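Local coordinates for protein tryptophan halogenase (Shewanella frigidimarina, PDB 2PYX) that probably acts as a flavin-dependent monooxygenase of the tryptophan halogenase family, using FAD to halogenate tryptophan or a related substrate, at residues N394-Y397 and Q398-Q402; I405-L408 and K409-Y412. One frame throughout, in Å; residues are numbered along the deposited sequence.

Contact 1: residues N394-Y397 and Q398-Q402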
ATOM      1  N   ASN A 394     -16.546   6.623  -7.659  1.00  9.31           N
ATOM      2  CA  ASN A 394     -15.671   7.797  -7.823  1.00  7.61           C
ATOM      3  C   ASN A 394     -15.622   8.677  -6.593  1.00  8.05           C
ATOM      4  O   ASN A 394     -14.568   9.212  -6.275  1.00  9.35           O
ATOM      5  CB  ASN A 394     -16.044   8.661  -9.049  1.00  8.34           C
ATOM      6  CG  ASN A 394     -15.634   8.033 -10.367  1.00  8.80           C
ATOM      7  OD1 ASN A 394     -14.534   7.459 -10.489  1.00  9.32           O
ATOM      8  ND2 ASN A 394     -16.477   8.174 -11.389  1.00  9.91           N
ATOM      9  N   GLU A 395     -16.729   8.855  -5.904  1.00  7.55           N
ATOM     10  CA  GLU A 395     -16.728   9.687  -4.717  0.50  8.64           C
ATOM     11  C   GLU A 395     -15.817   9.047  -3.669  1.00  8.61           C
ATOM     12  O   GLU A 395     -14.996   9.730  -3.024  1.00  8.65           O
ATOM     13  CB  GLU A 395     -18.141   9.832  -4.192  0.50 10.73           C
ATOM     14  CG  GLU A 395     -18.220  10.531  -2.874  0.50  9.03           C
ATOM     15  CD  GLU A 395     -19.633  10.804  -2.498  0.50 16.62           C
ATOM     16  OE1 GLU A 395     -20.331   9.841  -2.157  0.50 18.71           O
ATOM     17  OE2 GLU A 395     -20.048  11.976  -2.567  0.50 23.49           O
ATOM     18  N   ARG A 396     -15.928   7.730  -3.484  1.00  7.53           N
ATOM     19  CA  ARG A 396     -15.095   7.044  -2.482  1.00  8.15           C
ATOM     20  C   ARG A 396     -13.631   7.089  -2.890  1.00  7.11           C
ATOM     21  O   ARG A 396     -12.751   7.316  -2.039  1.00  8.20           O
ATOM     22  CB  ARG A 396     -15.521   5.575  -2.255  1.00  8.30           C
ATOM     23  CG  ARG A 396     -14.770   4.850  -1.167  1.00  9.30           C
ATOM     24  CD  ARG A 396     -14.940   5.414   0.239  1.00 11.66           C
ATOM     25  NE  ARG A 396     -16.342   5.396   0.687  1.00 11.54           N
ATOM     26  CZ  ARG A 396     -17.035   4.308   1.016  1.00 11.26           C
ATOM     27  NH1 ARG A 396     -16.518   3.115   0.968  1.00 11.44           N
ATOM     28  NH2 ARG A 396     -18.295   4.432   1.403  1.00 15.67           N
ATOM     29  N   TYR A 397     -13.368   6.892  -4.174  1.00  8.03           N
ATOM     30  CA  TYR A 397     -12.003   7.007  -4.728  1.00  6.82           C
ATOM     31  C   TYR A 397     -11.389   8.366  -4.438  1.00  8.31           C
ATOM     32  O   TYR A 397     -10.217   8.464  -3.984  1.00  9.23           O
ATOM     33  CB  TYR A 397     -12.074   6.734  -6.212  1.00  8.29           C
ATOM     34  CG  TYR A 397     -10.947   7.219  -7.053  1.00  7.42           C
ATOM     35  CD1 TYR A 397      -9.848   6.411  -7.303  1.00  8.03           C
ATOM     36  CD2 TYR A 397     -10.985   8.461  -7.651  1.00  8.78           C
ATOM     37  CE1 TYR A 397      -8.784   6.854  -8.133  1.00  8.32           C
ATOM     38  CE2 TYR A 397      -9.952   8.905  -8.467  1.00  9.19           C
ATOM     39  CZ  TYR A 397      -8.831   8.110  -8.676  1.00  7.98           C
ATOM     40  OH  TYR A 397      -7.787   8.511  -9.516  1.00 10.46           O
ATOM     41  N   GLN A 398     -12.193   9.413  -4.636  1.00  8.61           N
ATOM     42  CA  GLN A 398     -11.747  10.790  -4.358  1.00  8.40           C
ATOM     43  C   GLN A 398     -11.464  10.986  -2.854  1.00  8.21           C
ATOM     44  O   GLN A 398     -10.465  11.638  -2.448  1.00 10.22           O
ATOM     45  CB  GLN A 398     -12.795  11.759  -4.881  1.00  9.17           C
ATOM     46  CG  GLN A 398     -12.804  11.798  -6.392  1.00  8.53           C
ATOM     47  CD  GLN A 398     -14.110  12.277  -7.002  1.00 10.75           C
ATOM     48  OE1 GLN A 398     -15.056  12.647  -6.274  1.00 13.64           O
ATOM     49  NE2 GLN A 398     -14.172  12.256  -8.352  1.00 11.95           N
ATOM     50  N   GLN A 399     -12.317  10.428  -1.997  1.00  8.24           N
ATOM     51  CA  GLN A 399     -12.088  10.449  -0.540  0.50  8.63           C
ATOM     52  C   GLN A 399     -10.746   9.750  -0.223  1.00  8.26           C
ATOM     53  O   GLN A 399      -9.928  10.235   0.552  1.00  8.56           O
ATOM     54  CB  GLN A 399     -13.202   9.729   0.224  0.50 11.39           C
ATOM     55  CG  GLN A 399     -14.582  10.394   0.183  0.50  7.81           C
ATOM     56  CD  GLN A 399     -14.731  11.637   1.060  0.50 11.36           C
ATOM     57  OE1 GLN A 399     -13.790  12.095   1.717  0.50  9.74           O
ATOM     58  NE2 GLN A 399     -15.953  12.174   1.083  0.50 16.60           N
ATOM     59  N   HIS A 400     -10.540   8.578  -0.794  1.00  8.30           N
ATOM     60  CA  HIS A 400      -9.281   7.822  -0.569  1.00  7.06           C
ATOM     61  C   HIS A 400      -8.063   8.611  -0.955  1.00  7.55           C
ATOM     62  O   HIS A 400      -7.097   8.675  -0.180  1.00  8.62           O
ATOM     63  CB  HIS A 400      -9.276   6.510  -1.309  1.00  7.30           C
ATOM     64  CG  HIS A 400     -10.198   5.484  -0.721  1.00  8.21           C
ATOM     65  ND1 HIS A 400     -10.515   5.430   0.621  1.00  9.71           N
ATOM     66  CD2 HIS A 400     -10.804   4.418  -1.302  1.00 10.05           C
ATOM     67  CE1 HIS A 400     -11.301   4.377   0.831  1.00 10.19           C
ATOM     68  NE2 HIS A 400     -11.500   3.756  -0.320  1.00  9.37           N
ATOM     69  N   TRP A 401      -8.101   9.219  -2.130  1.00  7.00           N
ATOM     70  CA  TRP A 401      -6.918   9.990  -2.607  1.00  7.49           C
ATOM     71  C   TRP A 401      -6.679  11.218  -1.751  1.00  9.40           C
ATOM     72  O   TRP A 401      -5.538  11.554  -1.434  1.00 10.25           O
ATOM     73  CB  TRP A 401      -6.996  10.275  -4.110  1.00  8.36           C
ATOM     74  CG  TRP A 401      -6.397   9.161  -4.894  1.00  7.42           C
ATOM     75  CD1 TRP A 401      -7.050   8.161  -5.594  1.00 10.13           C
ATOM     76  CD2 TRP A 401      -5.013   8.903  -5.037  1.00  7.50           C
ATOM     77  NE1 TRP A 401      -6.129   7.336  -6.182  1.00  9.99           N
ATOM     78  CE2 TRP A 401      -4.864   7.794  -5.877  1.00  9.09           C
ATOM     79  CE3 TRP A 401      -3.860   9.565  -4.578  1.00  9.42           C
ATOM     80  CZ2 TRP A 401      -3.609   7.289  -6.204  1.00  9.28           C
ATOM     81  CZ3 TRP A 401      -2.619   9.055  -4.932  1.00 11.18           C
ATOM     82  CH2 TRP A 401      -2.517   7.934  -5.728  1.00  9.31           C
ATOM     83  N   GLN A 402      -7.727  11.899  -1.333  1.00  8.30           N
ATOM     84  CA  GLN A 402      -7.527  13.040  -0.418  1.00 11.19           C
ATOM     85  C   GLN A 402      -6.872  12.546   0.868  1.00  8.86           C
ATOM     86  O   GLN A 402      -5.968  13.202   1.382  1.00  9.68           O
ATOM     87  CB  GLN A 402      -8.835  13.789  -0.140  1.00 13.09           C
ATOM     88  CG  GLN A 402      -8.710  14.884   0.937  1.00 22.71           C
ATOM     89  CD  GLN A 402     -10.027  15.650   1.213  1.00 25.57           C
ATOM     90  OE1 GLN A 402     -10.203  16.791   0.790  1.00 35.71           O
ATOM     91  NE2 GLN A 402     -10.941  15.016   1.943  1.00 36.41           N
TER
HETATM   92  O   HOH W   1     -13.734   2.140   0.919  1.00 11.06           O
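Y397 and W401, one turn apart on helix 383-413, form the tightly packed side of this local contact. The indole turns its edge, at NE1 and CD1, to one face of the phenol ring, with CD1 lying above the rim rather than the centre. The pair is an offset edge-to-face stack whose planes meet at 65° and whose ring centroids (W401 five-membered ring) are 4.7 Å apart. Y397 CE1 lies 3.3 Å from both W401 CD1 and W401 NE1. With CG anti to its backbone N (chi1 160°), the Y397 ring leans along the helix toward W401, while its OH is bound by the carbonyl of R339.

One residue earlier on the same helix, R396 lies beside H400. The arginine chain bends at both chi2 and chi3, which curls its aliphatic part over the imidazole: R396 CD makes an off-centre CH-pi contact 4.2 Å from the H400 ring centroid, and R396 CG comes within 3.6 Å of H400 NE2. The backbone bonds of these turns are regular i to i-4, as in H400 N to R396 O at 2.8 Å.

The solvent side is looser. E395 reaches outward, and Q399 meets the preceding turn mainly through CB and CG, which rest on backbone carbonyl oxygens. At the partly exposed end of R396 a water joins the two polar groups, accepting from R396 NH1 at 3.0 Å and lying in the imidazole plane 3.0 Å from H400 NE2.

N394 and Q398 face residues 340-343 instead: Q398 NE2 bonds to the carbonyl of A340 and N394 ND2 to that of W343, tying the helix to the segment around strands 337-339 and 343-344. W401 stacks on Y338 of the first of these strands, while W370 of helix 363-377 packs against R396, Y397 and H400.

Contact 2: residues I405-L408 and K409-Y412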
ATOM      1  N   ILE A 405      -3.111  11.662   0.287  1.00  7.46           N
ATOM      2  CA  ILE A 405      -2.253  12.823   0.154  1.00  7.89           C
ATOM      3  C   ILE A 405      -2.044  13.482   1.530  1.00  8.42           C
ATOM      4  O   ILE A 405      -0.924  13.849   1.940  1.00  8.95           O
ATOM      5  CB  ILE A 405      -2.757  13.815  -0.889  1.00  9.18           C
ATOM      6  CG1 ILE A 405      -2.805  13.178  -2.281  1.00  8.55           C
ATOM      7  CG2 ILE A 405      -1.858  15.080  -0.900  1.00 11.04           C
ATOM      8  CD1 ILE A 405      -1.487  12.620  -2.737  1.00 11.40           C
ATOM      9  N   ASP A 406      -3.132  13.608   2.275  1.00  7.53           N
ATOM     10  CA  ASP A 406      -3.053  14.271   3.559  1.00  7.04           C
ATOM     11  C   ASP A 406      -2.229  13.440   4.543  1.00  8.51           C
ATOM     12  O   ASP A 406      -1.431  13.978   5.318  1.00  8.94           O
ATOM     13  CB  ASP A 406      -4.459  14.477   4.159  1.00  6.29           C
ATOM     14  CG  ASP A 406      -5.227  15.586   3.487  1.00 10.15           C
ATOM     15  OD1 ASP A 406      -4.707  16.271   2.569  1.00 13.14           O
ATOM     16  OD2 ASP A 406      -6.416  15.780   3.920  1.00 16.42           O
ATOM     17  N   PHE A 407      -2.441  12.129   4.538  1.00  6.17           N
ATOM     18  CA  PHE A 407      -1.728  11.253   5.469  1.00  7.35           C
ATOM     19  C   PHE A 407      -0.227  11.268   5.166  1.00  8.03           C
ATOM     20  O   PHE A 407       0.604  11.372   6.074  1.00  8.05           O
ATOM     21  CB  PHE A 407      -2.288   9.820   5.457  1.00  8.53           C
ATOM     22  CG  PHE A 407      -1.628   8.910   6.466  1.00  7.69           C
ATOM     23  CD1 PHE A 407      -1.489   9.295   7.785  1.00  7.82           C
ATOM     24  CD2 PHE A 407      -1.125   7.680   6.083  1.00  9.01           C
ATOM     25  CE1 PHE A 407      -0.882   8.443   8.724  1.00  8.69           C
ATOM     26  CE2 PHE A 407      -0.539   6.826   7.009  1.00  8.45           C
ATOM     27  CZ  PHE A 407      -0.416   7.215   8.322  1.00  9.05           C
ATOM     28  N   LEU A 408       0.128  11.139   3.890  1.00  6.87           N
ATOM     29  CA  LEU A 408       1.551  11.210   3.517  1.00  7.00           C
ATOM     30  C   LEU A 408       2.136  12.549   3.883  1.00  7.35           C
ATOM     31  O   LEU A 408       3.183  12.631   4.499  1.00  8.05           O
ATOM     32  CB  LEU A 408       1.730  10.935   2.039  1.00  6.69           C
ATOM     33  CG  LEU A 408       1.853   9.454   1.673  1.00  8.53           C
ATOM     34  CD1 LEU A 408       0.721   8.571   2.189  1.00 10.55           C
ATOM     35  CD2 LEU A 408       2.035   9.292   0.164  1.00  8.29           C
ATOM     36  N   LYS A 409       1.437  13.630   3.535  1.00  7.37           N
ATOM     37  CA  LYS A 409       1.952  14.975   3.837  1.00  7.13           C
ATOM     38  C   LYS A 409       2.170  15.180   5.336  1.00  7.72           C
ATOM     39  O   LYS A 409       3.132  15.853   5.748  1.00  8.42           O
ATOM     40  CB  LYS A 409       1.004  16.028   3.291  1.00  7.22           C
ATOM     41  CG  LYS A 409       1.449  17.477   3.538  1.00  8.39           C
ATOM     42  CD  LYS A 409       2.839  17.781   2.873  1.00  9.16           C
ATOM     43  CE  LYS A 409       3.174  19.254   3.014  1.00  9.82           C
ATOM     44  NZ  LYS A 409       4.253  19.731   2.056  1.00  7.44           N
ATOM     45  N   LEU A 410       1.281  14.626   6.165  1.00  6.74           N
ATOM     46  CA  LEU A 410       1.429  14.694   7.627  1.00  8.16           C
ATOM     47  C   LEU A 410       2.830  14.282   8.079  1.00  6.31           C
ATOM     48  O   LEU A 410       3.358  14.831   9.024  1.00  8.45           O
ATOM     49  CB  LEU A 410       0.395  13.758   8.304  1.00  7.84           C
ATOM     50  CG  LEU A 410       0.388  13.756   9.850  1.00  8.58           C
ATOM     51  CD1 LEU A 410       0.032  15.079  10.427  1.00 10.29           C
ATOM     52  CD2 LEU A 410      -0.593  12.688  10.395  1.00  9.99           C
ATOM     53  N   HIS A 411       3.390  13.242   7.445  1.00  7.27           N
ATOM     54  CA  HIS A 411       4.693  12.706   7.828  1.00  8.00           C
ATOM     55  C   HIS A 411       5.753  13.790   7.716  1.00  7.17           C
ATOM     56  O   HIS A 411       6.723  13.792   8.506  1.00  8.85           O
ATOM     57  CB  HIS A 411       5.116  11.528   6.962  1.00  7.76           C
ATOM     58  CG  HIS A 411       4.294  10.278   7.128  1.00  7.40           C
ATOM     59  ND1 HIS A 411       2.941  10.232   6.832  1.00  8.41           N
ATOM     60  CD2 HIS A 411       4.638   9.027   7.515  1.00  8.16           C
ATOM     61  CE1 HIS A 411       2.509   8.989   7.010  1.00  8.83           C
ATOM     62  NE2 HIS A 411       3.517   8.237   7.421  1.00  9.20           N
ATOM     63  N   TYR A 412       5.622  14.663   6.741  1.00  7.57           N
ATOM     64  CA  TYR A 412       6.590  15.747   6.522  1.00  9.08           C
ATOM     65  C   TYR A 412       6.308  16.960   7.374  1.00  8.23           C
ATOM     66  O   TYR A 412       7.215  17.619   7.877  1.00  8.76           O
ATOM     67  CB  TYR A 412       6.579  16.189   5.051  1.00  8.69           C
ATOM     68  CG  TYR A 412       7.003  15.134   4.078  1.00  7.97           C
ATOM     69  CD1 TYR A 412       8.346  14.932   3.804  1.00  9.27           C
ATOM     70  CD2 TYR A 412       6.095  14.310   3.408  1.00  8.18           C
ATOM     71  CE1 TYR A 412       8.734  13.974   2.929  1.00  8.27           C
ATOM     72  CE2 TYR A 412       6.507  13.360   2.496  1.00  7.94           C
ATOM     73  CZ  TYR A 412       7.837  13.186   2.267  1.00  7.32           C
ATOM     74  OH  TYR A 412       8.256  12.226   1.360  1.00  8.92           O
TER
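The carbonyl oxygen of F407 takes a hydrogen bond from the side chain of H411, ND1 to O at 2.7 Å. The acceptor lies almost in the imidazole plane, but the N-H...O angle is only 139°, so the bond is short and bent. It replaces the usual backbone bond of this turn, since H411 N turns to L408 O at 3.0 Å instead, from well above that carbonyl plane. The helix tightens here: Y412 N likewise bonds to K409 O, three residues back, whereas K409 and L410 still keep the i to i-4 pattern.

The same imidazole presents CE1 to the F407 ring. H411 CE1 stands 3.6 Å above the centre of the F407 phenyl face, and the F407 and H411 rings form an edge-to-face pair with planes at 72° and centroids 4.8 Å apart. F407 CG is anti to the backbone N (chi1 -177°), which carries the phenyl forward along the helix to meet H411. With ND1 held by F407 O and NE2 bonded to E361 OE2, the imidazole is fixed in rotation from both nitrogens. Replacing this histidine by an alanine is likely to leave the E361 carboxylate without its imidazole partner, F407 O without its ND1 bond and the phenyl face uncovered.

K409 NZ leads off to V250 O, S431 and H426, and Y412 OH to E358. F407 also meets F460 and F465, and H411 meets F94 edge-to-face. This aromatic cluster adjoins E361, a predicted tryptophan-binding residue, and is consistent with a wall or second shell of the substrate pocket of a flavin-dependent halogenase.

How the contacts relate
Contacts 1 and 2 are successive turns of helix 383-413, their centres about 16 Å apart, joined through the backbone between Q402 and I405. Both pair an aromatic residue with a ring four positions later, but their settings differ. Contact 1, only partly buried, faces strands 337-339 and 343-344 and helix 363-377; its W401 side chain is about 11 Å from that of E361 and about 12 Å from that of A18, a predicted FAD-binding residue. Contact 2 is buried and lies beside the predicted substrate site: the side chains of H411 and E361 are about 3 Å apart, those of F407 and K89, the predicted active-site lysine, about 10 Å. The helix thus runs from packing on strands 337-339 and 343-344 toward the probable substrate pocket.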